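Local coordinates for sensor protein kinase HptS (Staphylococcus aureus, PDB 6LKI) that acts as the sensor histidine kinase of a two-component system, probably one controlling hexose-phosphate uptake, and senses through a presumed extracellular region, at residues 82-87 and 156-161; 128-131 and 137-140. All blocks are in the same frame, centred on the assembly; numbering follows the deposited sequence.

Contact 1: 82-87 and 156-161; sequences NMYLFS and VKLNHA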
ATOM      1  N   ASN B  82       3.617   4.998  15.287  1.00 43.21           N
ATOM      2  CA  ASN B  82       3.770   5.658  16.575  1.00 43.83           C
ATOM      3  C   ASN B  82       4.371   7.051  16.449  1.00 43.24           C
ATOM      4  O   ASN B  82       4.740   7.649  17.466  1.00 44.05           O
ATOM      5  CB  ASN B  82       4.629   4.803  17.509  1.00 48.24           C
ATOM      6  CG  ASN B  82       4.008   3.451  17.793  1.00 50.25           C
ATOM      7  OD1 ASN B  82       2.801   3.264  17.636  1.00 54.63           O
ATOM      8  ND2 ASN B  82       4.832   2.498  18.215  1.00 55.22           N
ATOM      9  N   MET B  83       4.483   7.574  15.232  1.00 39.06           N
ATOM     10  CA  MET B  83       4.987   8.914  14.983  1.00 37.50           C
ATOM     11  C   MET B  83       3.872   9.798  14.441  1.00 36.90           C
ATOM     12  O   MET B  83       2.782   9.332  14.096  1.00 36.81           O
ATOM     13  CB  MET B  83       6.161   8.885  13.996  1.00 35.81           C
ATOM     14  CG  MET B  83       7.321   8.005  14.419  1.00 32.55           C
ATOM     15  SD  MET B  83       8.598   7.947  13.152  1.00 32.56           S
ATOM     16  CE  MET B  83       9.724   6.747  13.859  1.00 31.61           C
ATOM     17  N   TYR B  84       4.164  11.091  14.365  1.00 35.70           N
ATOM     18  CA  TYR B  84       3.230  12.081  13.849  1.00 35.14           C
ATOM     19  C   TYR B  84       3.547  12.342  12.383  1.00 33.00           C
ATOM     20  O   TYR B  84       4.634  12.832  12.058  1.00 32.96           O
ATOM     21  CB  TYR B  84       3.312  13.376  14.656  1.00 34.67           C
ATOM     22  CG  TYR B  84       2.485  14.510  14.094  1.00 35.63           C
ATOM     23  CD1 TYR B  84       1.106  14.394  13.970  1.00 39.27           C
ATOM     24  CD2 TYR B  84       3.080  15.699  13.694  1.00 35.29           C
ATOM     25  CE1 TYR B  84       0.344  15.428  13.458  1.00 40.41           C
ATOM     26  CE2 TYR B  84       2.326  16.740  13.182  1.00 38.88           C
ATOM     27  CZ  TYR B  84       0.959  16.598  13.068  1.00 42.55           C
ATOM     28  OH  TYR B  84       0.203  17.629  12.560  1.00 45.73           O
ATOM     29  N   LEU B  85       2.605  12.009  11.502  1.00 35.67           N
ATOM     30  CA  LEU B  85       2.754  12.322  10.085  1.00 32.29           C
ATOM     31  C   LEU B  85       2.666  13.831   9.907  1.00 36.29           C
ATOM     32  O   LEU B  85       1.599  14.427  10.092  1.00 34.26           O
ATOM     33  CB  LEU B  85       1.690  11.605   9.260  1.00 33.53           C
ATOM     34  CG  LEU B  85       1.735  11.883   7.756  1.00 34.32           C
ATOM     35  CD1 LEU B  85       3.118  11.579   7.199  1.00 34.16           C
ATOM     36  CD2 LEU B  85       0.671  11.079   7.024  1.00 38.75           C
ATOM     37  N   PHE B  86       3.754  14.277   9.364  1.00 32.06           N
ATOM     38  CA  PHE B  86       3.852  15.723   9.520  1.00 36.19           C
ATOM     39  C   PHE B  86       3.887  16.470   8.192  1.00 37.64           C
ATOM     40  O   PHE B  86       3.240  17.513   8.061  1.00 38.45           O
ATOM     41  CB  PHE B  86       5.095  16.074  10.347  1.00 37.02           C
ATOM     42  CG  PHE B  86       5.327  17.554  10.505  1.00 38.42           C
ATOM     43  CD1 PHE B  86       4.618  18.287  11.442  1.00 45.48           C
ATOM     44  CD2 PHE B  86       6.266  18.209   9.727  1.00 45.61           C
ATOM     45  CE1 PHE B  86       4.828  19.642  11.591  1.00 43.56           C
ATOM     46  CE2 PHE B  86       6.482  19.569   9.875  1.00 50.22           C
ATOM     47  CZ  PHE B  86       5.761  20.285  10.809  1.00 45.27           C
ATOM     48  N   SER B  87       4.197  15.876   7.078  1.00 32.60           N
ATOM     49  CA  SER B  87       4.031  16.418   5.738  1.00 34.38           C
ATOM     50  C   SER B  87       4.038  15.287   4.719  1.00 35.60           C
ATOM     51  O   SER B  87       4.669  14.246   4.922  1.00 31.38           O
ATOM     52  CB  SER B  87       5.127  17.436   5.402  1.00 37.11           C
ATOM     53  OG  SER B  87       6.395  16.813   5.313  1.00 32.90           O
ATOM     54  N   VAL B 156      -3.460  24.443  21.770  1.00 66.53           N
ATOM     55  CA  VAL B 156      -3.424  25.439  20.707  1.00 62.98           C
ATOM     56  C   VAL B 156      -3.649  24.723  19.382  1.00 62.83           C
ATOM     57  O   VAL B 156      -3.512  23.503  19.276  1.00 62.39           O
ATOM     58  CB  VAL B 156      -2.095  26.227  20.654  1.00 64.90           C
ATOM     59  CG1 VAL B 156      -1.937  27.110  21.884  1.00 67.21           C
ATOM     60  CG2 VAL B 156      -0.918  25.281  20.485  1.00 63.86           C
ATOM     61  N   LYS B 157      -3.993  25.503  18.362  1.00 63.14           N
ATOM     62  CA  LYS B 157      -4.241  24.966  17.031  1.00 62.69           C
ATOM     63  C   LYS B 157      -2.953  25.004  16.218  1.00 61.60           C
ATOM     64  O   LYS B 157      -2.301  26.048  16.123  1.00 58.98           O
ATOM     65  CB  LYS B 157      -5.341  25.760  16.326  1.00 63.25           C
ATOM     66  CG  LYS B 157      -5.912  25.088  15.087  1.00 63.11           C
ATOM     67  CD  LYS B 157      -5.647  25.923  13.843  1.00 68.80           C
ATOM     68  CE  LYS B 157      -6.007  25.168  12.573  1.00 65.80           C
ATOM     69  NZ  LYS B 157      -5.091  25.517  11.450  1.00 68.64           N
ATOM     70  N   LEU B 158      -2.584  23.862  15.643  1.00 61.50           N
ATOM     71  CA  LEU B 158      -1.392  23.806  14.812  1.00 60.16           C
ATOM     72  C   LEU B 158      -1.646  24.493  13.473  1.00 55.83           C
ATOM     73  O   LEU B 158      -2.759  24.483  12.941  1.00 59.17           O
ATOM     74  CB  LEU B 158      -0.952  22.358  14.602  1.00 56.95           C
ATOM     75  CG  LEU B 158      -0.391  21.672  15.852  1.00 57.38           C
ATOM     76  CD1 LEU B 158       0.188  20.303  15.519  1.00 54.36           C
ATOM     77  CD2 LEU B 158       0.653  22.547  16.534  1.00 52.93           C
ATOM     78  N   ASN B 159      -0.586  25.090  12.927  1.00 56.62           N
ATOM     79  CA  ASN B 159      -0.751  26.028  11.821  1.00 57.90           C
ATOM     80  C   ASN B 159      -1.005  25.327  10.492  1.00 58.77           C
ATOM     81  O   ASN B 159      -1.727  25.863   9.643  1.00 55.66           O
ATOM     82  CB  ASN B 159       0.486  26.920  11.716  1.00 58.26           C
ATOM     83  CG  ASN B 159       0.364  27.959  10.621  1.00 63.72           C
ATOM     84  OD1 ASN B 159       0.851  27.765   9.506  1.00 63.89           O
ATOM     85  ND2 ASN B 159      -0.284  29.075  10.935  1.00 61.36           N
ATOM     86  N   HIS B 160      -0.433  24.142  10.289  1.00 53.69           N
ATOM     87  CA  HIS B 160      -0.407  23.528   8.969  1.00 52.52           C
ATOM     88  C   HIS B 160      -1.614  22.647   8.676  1.00 52.74           C
ATOM     89  O   HIS B 160      -1.863  22.336   7.506  1.00 51.59           O
ATOM     90  CB  HIS B 160       0.866  22.695   8.808  1.00 50.40           C
ATOM     91  CG  HIS B 160       0.890  21.469   9.664  1.00 48.57           C
ATOM     92  ND1 HIS B 160       1.098  21.518  11.025  1.00 51.19           N
ATOM     93  CD2 HIS B 160       0.723  20.162   9.355  1.00 48.54           C
ATOM     94  CE1 HIS B 160       1.060  20.293  11.519  1.00 46.47           C
ATOM     95  NE2 HIS B 160       0.837  19.452  10.525  1.00 46.64           N
ATOM     96  N   ALA B 161      -2.357  22.227   9.695  1.00 55.43           N
ATOM     97  CA  ALA B 161      -3.517  21.373   9.482  1.00 53.27           C
ATOM     98  C   ALA B 161      -4.484  21.565  10.641  1.00 56.99           C
ATOM     99  O   ALA B 161      -4.185  22.250  11.620  1.00 59.11           O
ATOM    100  CB  ALA B 161      -3.111  19.904   9.333  1.00 54.68           C
TER
HETATM  101  O   HOH W   1       0.544  16.935   9.593  1.00 43.62           O

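Contact 2: 128-131 and 137-140; sequences DNIL and RFTI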
ATOM      1  N   ASP B 128     -10.862  14.424  16.687  1.00 71.81           N
ATOM      2  CA  ASP B 128     -10.447  13.980  18.015  1.00 72.26           C
ATOM      3  C   ASP B 128      -9.681  12.660  17.998  1.00 70.55           C
ATOM      4  O   ASP B 128      -9.615  11.978  19.026  1.00 70.17           O
ATOM      5  CB  ASP B 128     -11.644  13.870  18.973  1.00 75.31           C
ATOM      6  CG  ASP B 128     -11.871  15.130  19.787  1.00 77.45           C
ATOM      7  OD1 ASP B 128     -11.464  16.219  19.345  1.00 75.85           O
ATOM      8  OD2 ASP B 128     -12.468  15.017  20.882  1.00 81.04           O
ATOM      9  N   ASN B 129      -9.098  12.279  16.863  1.00 68.79           N
ATOM     10  CA  ASN B 129      -8.205  11.127  16.817  1.00 68.26           C
ATOM     11  C   ASN B 129      -6.826  11.501  17.349  1.00 65.80           C
ATOM     12  O   ASN B 129      -6.304  12.577  17.048  1.00 61.60           O
ATOM     13  CB  ASN B 129      -8.059  10.604  15.387  1.00 67.26           C
ATOM     14  CG  ASN B 129      -9.351  10.058  14.816  1.00 70.10           C
ATOM     15  OD1 ASN B 129     -10.166   9.476  15.531  1.00 72.39           O
ATOM     16  ND2 ASN B 129      -9.548  10.250  13.518  1.00 71.42           N
ATOM     17  N   ILE B 130      -6.223  10.601  18.119  1.00 62.76           N
ATOM     18  CA  ILE B 130      -4.878  10.831  18.641  1.00 61.73           C
ATOM     19  C   ILE B 130      -3.868  10.593  17.525  1.00 59.46           C
ATOM     20  O   ILE B 130      -3.798   9.498  16.959  1.00 61.09           O
ATOM     21  CB  ILE B 130      -4.583   9.933  19.852  1.00 64.33           C
ATOM     22  CG1 ILE B 130      -5.466  10.330  21.038  1.00 67.31           C
ATOM     23  CG2 ILE B 130      -3.111  10.025  20.232  1.00 60.72           C
ATOM     24  CD1 ILE B 130      -5.187   9.543  22.300  1.00 67.40           C
ATOM     25  N   LEU B 131      -3.083  11.625  17.205  1.00 56.16           N
ATOM     26  CA  LEU B 131      -2.060  11.539  16.174  1.00 54.90           C
ATOM     27  C   LEU B 131      -0.641  11.527  16.723  1.00 54.19           C
ATOM     28  O   LEU B 131       0.291  11.207  15.976  1.00 52.07           O
ATOM     29  CB  LEU B 131      -2.200  12.703  15.182  1.00 55.04           C
ATOM     30  CG  LEU B 131      -3.565  12.883  14.520  1.00 55.73           C
ATOM     31  CD1 LEU B 131      -3.552  14.098  13.610  1.00 54.72           C
ATOM     32  CD2 LEU B 131      -3.958  11.634  13.747  1.00 54.07           C
ATOM     33  N   ARG B 137      -0.012   6.153  28.652  1.00 68.65           N
ATOM     34  CA  ARG B 137      -1.415   6.115  29.053  1.00 71.67           C
ATOM     35  C   ARG B 137      -2.342   6.205  27.851  1.00 72.56           C
ATOM     36  O   ARG B 137      -3.449   5.656  27.875  1.00 74.99           O
ATOM     37  CB  ARG B 137      -1.720   7.259  30.020  1.00 71.70           C
ATOM     38  CG  ARG B 137      -1.058   7.153  31.379  1.00 73.58           C
ATOM     39  CD  ARG B 137      -1.671   8.164  32.337  1.00 77.23           C
ATOM     40  NE  ARG B 137      -0.973   9.446  32.297  1.00 80.10           N
ATOM     41  CZ  ARG B 137      -0.455  10.049  33.361  1.00 79.87           C
ATOM     42  NH1 ARG B 137      -0.559   9.490  34.559  1.00 80.26           N
ATOM     43  NH2 ARG B 137       0.164  11.214  33.231  1.00 79.02           N
ATOM     44  N   PHE B 138      -1.912   6.893  26.799  1.00 70.78           N
ATOM     45  CA  PHE B 138      -2.712   7.101  25.606  1.00 69.16           C
ATOM     46  C   PHE B 138      -2.173   6.254  24.461  1.00 69.29           C
ATOM     47  O   PHE B 138      -0.968   6.000  24.364  1.00 68.56           O
ATOM     48  CB  PHE B 138      -2.722   8.580  25.212  1.00 70.22           C
ATOM     49  CG  PHE B 138      -3.442   9.452  26.194  1.00 70.13           C
ATOM     50  CD1 PHE B 138      -4.824   9.502  26.208  1.00 72.82           C
ATOM     51  CD2 PHE B 138      -2.738  10.204  27.121  1.00 69.39           C
ATOM     52  CE1 PHE B 138      -5.495  10.297  27.116  1.00 76.10           C
ATOM     53  CE2 PHE B 138      -3.403  11.002  28.034  1.00 72.94           C
ATOM     54  CZ  PHE B 138      -4.784  11.047  28.031  1.00 76.53           C
ATOM     55  N   THR B 139      -3.081   5.812  23.599  1.00 70.57           N
ATOM     56  CA  THR B 139      -2.748   4.935  22.486  1.00 72.06           C
ATOM     57  C   THR B 139      -3.017   5.661  21.179  1.00 70.52           C
ATOM     58  O   THR B 139      -4.086   6.254  21.001  1.00 69.89           O
ATOM     59  CB  THR B 139      -3.551   3.633  22.552  1.00 71.23           C
ATOM     60  OG1 THR B 139      -3.275   2.960  23.786  1.00 72.34           O
ATOM     61  CG2 THR B 139      -3.193   2.720  21.389  1.00 70.75           C
ATOM     62  N   ILE B 140      -2.038   5.619  20.273  1.00 69.36           N
ATOM     63  CA  ILE B 140      -2.189   6.242  18.966  1.00 67.77           C
ATOM     64  C   ILE B 140      -3.384   5.627  18.250  1.00 68.73           C
ATOM     65  O   ILE B 140      -3.615   4.414  18.319  1.00 73.61           O
ATOM     66  CB  ILE B 140      -0.880   6.097  18.163  1.00 65.23           C
ATOM     67  CG1 ILE B 140      -0.853   7.059  16.978  1.00 60.72           C
ATOM     68  CG2 ILE B 140      -0.633   4.652  17.735  1.00 64.92           C
ATOM     69  CD1 ILE B 140      -0.106   8.330  17.271  1.00 58.43           C
TER

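Contact 1: 82-87 and 156-161
Phe86 and His160 mark the nearest approach of the two backbones, with CA of Phe86 still 8.9 Å from CA of His160, so side chains and one water have to bridge the gap. His160 does most of the bridging. Its CG lies between the backbone N and the carbonyl carbon (chi1 69°), which sends the imidazole out toward the start of strand 84-92. Tyr84 reaches in head-on against it, the two rings meeting rim to rim, with OH of Tyr84 lying 2.8 Å from NE2 of His160; the same hydroxyl is hydrogen-bonded to ND1 of His163. Phe86 works differently: its edge is turned to the imidazole face, with CE1 of Phe86 3.8 Å from CE1 of His160 and the ring planes at 53°. This aromatic cluster ties strand 84-92 of one antiparallel sheet to the loop that follows strand 152-157 of the other, in what looks like a tandem PAS-like (double Cache) sensor fold, beside the long helix 2-31, whose Glu17 touches both Phe86 and His160. Water 1 sits in the plane of the imidazole at its edge, 2.7 Å from NE2 of His160, and donates to O of Leu85 at 2.8 Å and, at greater length, to O of Phe86. Within 156-161, NZ of Lys157 donates to O of Leu158 at 3.0 Å. Leu158 adds a methyl, its CD1 lying 4.0 Å from OH of Tyr84.

Contact 2: 128-131 and 137-140
Ile130 reaches out from its strand toward the loop that carries Phe138, Thr139 and Ile140. With CG1 anti to the carbonyl carbon (chi1 -67°) and the chain beyond it extended, its CD1 becomes the leading atom and lands beside the ring of Phe138 and the carbonyl of Thr139. There CD1 of Ile130 lies 3.9 Å from CD1 of Phe138, approaching the ring obliquely, and 3.7 Å from the backbone O of Thr139. The side chains of Ile130 and Phe138 run at about a right angle to each other. The phenyl ring also makes an edge-to-face pair with Phe149 and touches Leu122, so the methyl of Ile130 joins an apolar patch. Ile140 returns the contact from the loop: its CG1 is anti to the backbone N (chi1 -164°) and faces O of Ile130 at 3.8 Å. Its second torsion, 97°, is off the staggered values and brings CD1 of Ile140 to 3.2 Å from O of Leu131, so short an approach that the placement of this methyl is doubtful. Leu131 takes part through its backbone, its own side chain starting away from the loop and lying on Ile123. Gly141 and Glu142, which follow Ile140, hydrogen-bond to the backbone of Ile130. The loop thus folds back along strand 130-133, an outermost strand of an antiparallel sheet that, counted here as four strands, resembles the 2-1-5-4-3 sheet of PAS-like domains.

Contact 1 is buried, its centre about 7 Å from the centre of the chain, whereas contact 2 lies near the surface, its centre about 15 Å from the same point. The first joins residues far apart in sequence and spans two domains' sheets; the second is local, a loop turned back on the strand it follows, and both its segments fall between those of contact 1 in sequence. Their chemistry follows suit: aromatic rings, an imidazole and a bridging water in the interior, aliphatic methyls against a ring and carbonyl oxygens outside. Both lie against one sheet, contact 2 at strand 130-133 and contact 1 at the loop after 152-157. They also touch directly, CD1 of Tyr84 lying 3.9 Å from O of Leu131.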